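Local coordinates for unknown protein (Leishmania major, PDB 1R75), which is of unknown function, a single-chain, all-beta member of the DUF1935 family from a protozoan parasite, at residues Tyr43-Thr48 / Arg52-Asn57; Cys103-Asp106 / Thr112-Phe115. All coordinates share one frame; numbering follows the deposited sequence.

Contact 1. Residues Tyr43-Thr48 / Arg52-Asn57; sequences YRIADT and RWAFYN
Strands 43-47 and 52-57 run antiparallel, their axes 4.6 Å apart at closest approach, and three hydrogen-bonded pairs, Tyr43 with Tyr56, Ile45 with Ala54 and Asp47 with Arg52, each exchange two backbone N-H...O bonds. On the face bearing Arg44, Ala46, Trp53 and Phe55, the arginine reaches diagonally to the tryptophan. With CG anti to the backbone N (chi1 176°) and a bend at chi3, the arginine chain lays Arg44 CD over the indole face, 3.9 Å from the centroid of the Trp53 six-membered ring, as a CH-pi contact. The guanidinium follows over the same ring in a cation-pi interaction, Arg44 CZ 4.7 Å from the same Trp53 centroid, its plane turned 46° from the indole. Tyr35 offers Arg44 a second aromatic partner.

On the other face, Ile45 CD1 packs 3.6 Å from Tyr56 CB, while the side chains of Tyr43 and Tyr56 run side by side in the same direction, Tyr43 CD2 lying 4.1 Å from Tyr56 CD2. Asp47 OD2 and Arg52 NH2, 3.9 Å apart, form a long salt bridge without a direct N-H bond; a water joins the two atoms. Asp47 OD1 instead accepts the N-H of Ala50 in the turn. Such paired strands joined by a four-residue connection, residues 48-51, make a beta hairpin, here within a five-stranded antiparallel sheet.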
loop_
_atom_site.group_PDB
_atom_site.type_symbol
_atom_site.label_atom_id
_atom_site.label_comp_id
_atom_site.label_asym_id
_atom_site.label_seq_id
_atom_site.Cartn_x
_atom_site.Cartn_y
_atom_site.Cartn_z
ATOM N N TYR A 43 -5.680 -1.611 -3.877
ATOM C CA TYR A 43 -5.730 -0.340 -4.630
ATOM C C TYR A 43 -4.716 0.588 -4.078
ATOM O O TYR A 43 -4.667 0.726 -2.848
ATOM C CB TYR A 43 -7.098 0.306 -4.481
ATOM C CG TYR A 43 -8.158 -0.544 -5.158
ATOM C CD1 TYR A 43 -8.508 -0.312 -6.487
ATOM C CD2 TYR A 43 -8.697 -1.624 -4.513
ATOM C CE1 TYR A 43 -9.470 -1.120 -7.134
ATOM C CE2 TYR A 43 -9.626 -2.434 -5.131
ATOM C CZ TYR A 43 -10.029 -2.149 -6.435
ATOM O OH TYR A 43 -10.900 -2.997 -7.066
ATOM N N ARG A 44 -3.959 1.238 -4.946
ATOM C CA ARG A 44 -3.134 2.377 -4.607
ATOM C C ARG A 44 -3.937 3.645 -4.761
ATOM O O ARG A 44 -4.533 3.842 -5.813
ATOM C CB ARG A 44 -1.912 2.397 -5.483
ATOM C CG ARG A 44 -1.016 3.557 -5.327
ATOM C CD ARG A 44 0.321 3.340 -6.050
ATOM N NE ARG A 44 0.153 3.295 -7.509
ATOM C CZ ARG A 44 0.209 4.305 -8.287
ATOM N NH1 ARG A 44 0.414 5.522 -7.793
ATOM N NH2 ARG A 44 0.080 4.096 -9.616
ATOM N N ILE A 45 -3.995 4.470 -3.718
ATOM C CA ILE A 45 -4.781 5.721 -3.722
ATOM C C ILE A 45 -3.731 6.791 -3.702
ATOM O O ILE A 45 -2.975 6.905 -2.712
ATOM C CB ILE A 45 -5.651 5.843 -2.474
ATOM C CG1 ILE A 45 -6.559 4.600 -2.384
ATOM C CG2 ILE A 45 -6.473 7.163 -2.525
ATOM C CD1 ILE A 45 -6.844 4.230 -0.995
ATOM N N ALA A 46 -3.635 7.577 -4.758
ATOM C CA ALA A 46 -2.655 8.624 -4.839
ATOM C C ALA A 46 -3.338 9.953 -4.655
ATOM O O ALA A 46 -4.451 10.152 -5.120
ATOM C CB ALA A 46 -1.923 8.560 -6.172
ATOM N N ASP A 47 -2.736 10.840 -3.891
ATOM C CA ASP A 47 -3.322 12.163 -3.705
ATOM C C ASP A 47 -2.279 13.197 -4.156
ATOM O O ASP A 47 -1.226 13.355 -3.522
ATOM C CB ASP A 47 -3.799 12.343 -2.264
ATOM C CG ASP A 47 -4.501 13.691 -2.033
ATOM O OD1 ASP A 47 -3.991 14.727 -2.555
ATOM O OD2 ASP A 47 -5.570 13.813 -1.358
ATOM N N THR A 48 -2.522 13.850 -5.315
ATOM C CA THR A 48 -1.510 14.757 -5.853
ATOM C C THR A 48 -1.359 16.048 -5.036
ATOM O O THR A 48 -0.247 16.552 -4.904
ATOM C CB THR A 48 -1.781 15.169 -7.325
ATOM O OG1 THR A 48 -2.909 16.020 -7.347
ATOM C CG2 THR A 48 -2.177 14.024 -8.199
ATOM N N ARG A 52 0.841 12.169 -1.557
ATOM C CA ARG A 52 0.709 11.044 -0.632
ATOM C C ARG A 52 0.134 9.836 -1.318
ATOM O O ARG A 52 -0.794 9.927 -2.153
ATOM C CB ARG A 52 -0.249 11.511 0.407
ATOM C CG ARG A 52 -0.515 10.683 1.532
ATOM C CD ARG A 52 -1.274 11.591 2.614
ATOM N NE ARG A 52 -2.683 11.843 2.262
ATOM C CZ ARG A 52 -3.411 12.851 2.735
ATOM N NH1 ARG A 52 -2.895 13.752 3.625
ATOM N NH2 ARG A 52 -4.660 12.952 2.370
ATOM N N TRP A 53 0.630 8.673 -0.919
ATOM C CA TRP A 53 0.056 7.406 -1.331
ATOM C C TRP A 53 -0.433 6.609 -0.147
ATOM O O TRP A 53 0.222 6.612 0.927
ATOM C CB TRP A 53 1.101 6.559 -1.952
ATOM C CG TRP A 53 1.619 6.897 -3.264
ATOM C CD1 TRP A 53 1.424 8.010 -4.018
ATOM C CD2 TRP A 53 2.495 6.040 -4.021
ATOM N NE1 TRP A 53 2.145 7.916 -5.212
ATOM C CE2 TRP A 53 2.834 6.722 -5.216
ATOM C CE3 TRP A 53 3.054 4.783 -3.783
ATOM C CZ2 TRP A 53 3.689 6.137 -6.190
ATOM C CZ3 TRP A 53 3.877 4.187 -4.796
ATOM C CH2 TRP A 53 4.204 4.875 -5.915
ATOM N N ALA A 54 -1.511 5.916 -0.374
ATOM C CA ALA A 54 -2.088 4.968 0.508
ATOM C C ALA A 54 -2.518 3.718 -0.255
ATOM O O ALA A 54 -2.643 3.754 -1.466
ATOM C CB ALA A 54 -3.267 5.568 1.200
ATOM N N PHE A 55 -2.680 2.614 0.476
ATOM C CA PHE A 55 -3.205 1.359 -0.056
ATOM C C PHE A 55 -4.487 0.984 0.662
ATOM O O PHE A 55 -4.634 1.157 1.898
ATOM C CB PHE A 55 -2.172 0.237 0.143
ATOM C CG PHE A 55 -1.009 0.366 -0.727
ATOM C CD1 PHE A 55 -1.129 0.206 -2.094
ATOM C CD2 PHE A 55 0.241 0.645 -0.186
ATOM C CE1 PHE A 55 0.056 0.302 -2.941
ATOM C CE2 PHE A 55 1.377 0.728 -0.987
ATOM C CZ PHE A 55 1.261 0.605 -2.389
ATOM N N TYR A 56 -5.426 0.485 -0.112
ATOM C CA TYR A 56 -6.687 -0.025 0.396
ATOM C C TYR A 56 -6.829 -1.487 -0.042
ATOM O O TYR A 56 -6.585 -1.804 -1.204
ATOM C CB TYR A 56 -7.869 0.862 -0.090
ATOM C CG TYR A 56 -9.198 0.213 0.145
ATOM C CD1 TYR A 56 -9.678 0.038 1.444
ATOM C CD2 TYR A 56 -9.954 -0.266 -0.903
ATOM C CE1 TYR A 56 -10.866 -0.635 1.685
ATOM C CE2 TYR A 56 -11.148 -0.944 -0.679
ATOM C CZ TYR A 56 -11.604 -1.082 0.597
ATOM O OH TYR A 56 -12.753 -1.732 0.847
ATOM N N ASN A 57 -7.174 -2.356 0.892
ATOM C CA ASN A 57 -7.350 -3.775 0.666
ATOM C C ASN A 57 -8.894 -4.012 0.688
ATOM O O ASN A 57 -9.535 -3.857 1.734
ATOM C CB ASN A 57 -6.562 -4.517 1.737
ATOM C CG ASN A 57 -6.808 -6.059 1.722
ATOM O OD1 ASN A 57 -7.630 -6.603 0.951
ATOM N ND2 ASN A 57 -6.100 -6.738 2.585
HETATM O O HOH W 1 -3.422 9.134 -0.790
HETATM O O HOH W 2 -6.198 11.762 -0.016
#

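Contact 2. Residues Cys103-Asp106 / Thr112-Phe115; sequences CEVD and TQMF
Phe115 and Val105 meet in the interior between two antiparallel sheets, the layered arrangement of a beta sandwich: strand 100-107 belongs to one sheet and strand 112-117 to the other. The strand axes stay 8.3 Å apart at their closest, so side chains rather than paired backbones bridge the layers. Phe115 has its CG anti to the backbone N (chi1 -171°), which carries the ring across the gap although the bond leaving its CA does not aim at the facing strand. From CB the chain enters the ring at CG, and along one side Phe115 CD1 comes 3.8 Å from Val105 CG1. Farther out, CE1 passes near the Cys103 carbonyl group, and Phe115 CZ at the tip lies 3.7 Å from Cys103 CB. The Cys103 O sits at the ring edge, near its plane, 3.4 Å from Phe115 CZ. Strand 62-71 adds Val68 to the surroundings of this phenylalanine.

Val105 divides its two methyl groups between neighbours, for Val105 CG2 turns to the amide end of Gln113, 3.9 Å from Gln113 NE2. The glutamine chain bends at chi2, folding that amide past the valine to the backbone of Asp106. There Gln113 NE2 donates to Asp106 O over 3.2 Å; the donor is nearly in line with the carbonyl bond, but the N-H...O angle is only 143° and the oxygen lies 23° out of the glutamine amide plane.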
loop_
_atom_site.group_PDB
_atom_site.type_symbol
_atom_site.label_atom_id
_atom_site.label_comp_id
_atom_site.label_asym_id
_atom_site.label_seq_id
_atom_site.Cartn_x
_atom_site.Cartn_y
_atom_site.Cartn_z
ATOM N N CYS A 103 10.270 0.625 0.955
ATOM C CA CYS A 103 9.168 0.870 1.874
ATOM C C CYS A 103 8.136 -0.197 1.829
ATOM O O CYS A 103 7.781 -0.711 0.767
ATOM C CB CYS A 103 8.453 2.163 1.578
ATOM S SG CYS A 103 9.424 3.656 1.617
ATOM N N GLU A 104 7.678 -0.624 3.004
ATOM C CA GLU A 104 6.832 -1.785 3.056
ATOM C C GLU A 104 5.802 -1.647 4.151
ATOM O O GLU A 104 6.102 -1.024 5.219
ATOM C CB GLU A 104 7.655 -3.027 3.238
ATOM C CG GLU A 104 8.274 -3.207 4.545
ATOM C CD GLU A 104 9.197 -4.481 4.604
ATOM O OE1 GLU A 104 8.962 -5.492 3.887
ATOM O OE2 GLU A 104 10.156 -4.475 5.416
ATOM N N VAL A 105 4.628 -2.254 3.936
ATOM C CA VAL A 105 3.548 -2.187 4.906
ATOM C C VAL A 105 2.684 -3.446 4.707
ATOM O O VAL A 105 2.623 -4.028 3.620
ATOM C CB VAL A 105 2.702 -0.849 4.767
ATOM C CG1 VAL A 105 1.848 -0.869 3.520
ATOM C CG2 VAL A 105 1.940 -0.516 6.063
ATOM N N ASP A 106 2.030 -3.861 5.774
ATOM C CA ASP A 106 0.947 -4.847 5.651
ATOM C C ASP A 106 -0.421 -4.207 5.710
ATOM O O ASP A 106 -0.617 -3.327 6.492
ATOM C CB ASP A 106 1.080 -5.850 6.795
ATOM C CG ASP A 106 2.388 -6.578 6.756
ATOM O OD1 ASP A 106 2.840 -6.971 5.647
ATOM O OD2 ASP A 106 3.073 -6.801 7.791
ATOM N N THR A 112 -7.350 0.756 5.144
ATOM C CA THR A 112 -6.505 1.727 4.427
ATOM C C THR A 112 -5.193 1.959 5.221
ATOM O O THR A 112 -5.265 2.225 6.429
ATOM C CB THR A 112 -7.244 3.069 4.262
ATOM O OG1 THR A 112 -8.479 2.885 3.539
ATOM C CG2 THR A 112 -6.536 4.039 3.314
ATOM N N GLN A 113 -4.025 1.766 4.610
ATOM C CA GLN A 113 -2.732 2.098 5.181
ATOM C C GLN A 113 -2.132 3.274 4.416
ATOM O O GLN A 113 -1.848 3.147 3.223
ATOM C CB GLN A 113 -1.798 0.850 5.190
ATOM C CG GLN A 113 -2.212 -0.147 6.214
ATOM C CD GLN A 113 -1.625 0.218 7.614
ATOM O OE1 GLN A 113 -1.478 1.379 7.951
ATOM N NE2 GLN A 113 -1.246 -0.765 8.361
ATOM N N MET A 114 -1.821 4.389 5.113
ATOM C CA MET A 114 -0.915 5.426 4.577
ATOM C C MET A 114 0.476 4.778 4.350
ATOM O O MET A 114 0.938 3.959 5.125
ATOM C CB MET A 114 -0.804 6.586 5.598
ATOM C CG MET A 114 -2.113 7.284 5.780
ATOM S SD MET A 114 -2.593 8.125 4.168
ATOM C CE MET A 114 -3.969 7.504 4.370
ATOM N N PHE A 115 1.092 5.136 3.237
ATOM C CA PHE A 115 2.302 4.538 2.803
ATOM C C PHE A 115 3.460 5.491 2.769
ATOM O O PHE A 115 4.470 5.355 3.575
ATOM C CB PHE A 115 2.005 3.887 1.460
ATOM C CG PHE A 115 3.128 3.009 0.960
ATOM C CD1 PHE A 115 3.626 2.012 1.754
ATOM C CD2 PHE A 115 3.678 3.184 -0.355
ATOM C CE1 PHE A 115 4.650 1.164 1.283
ATOM C CE2 PHE A 115 4.739 2.382 -0.768
ATOM C CZ PHE A 115 5.185 1.356 0.049
#

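Strand 52-57 is shared ground: contact 1 pairs it with strand 42-47 along one edge, and strand 112-117 of contact 2 borders its other edge. The centres of the two contacts are 9 Å apart. Backbone pairing continues across that second edge, where Phe55 O lies 2.8 Å from Gln113 N and Trp53 O 2.9 Å from Phe115 N, both probable hydrogen bonds. Phe55 also meets Phe115 edge-to-face, with Phe55 CE2 3.4 Å from Phe115 CD2. Thus the hairpin of contact 1 extends the sheet laterally, whereas contact 2 joins that sheet to the opposing one. The example illustrates how in-sheet pairing and between-sheet packing can meet through aromatic side chains on adjacent strands.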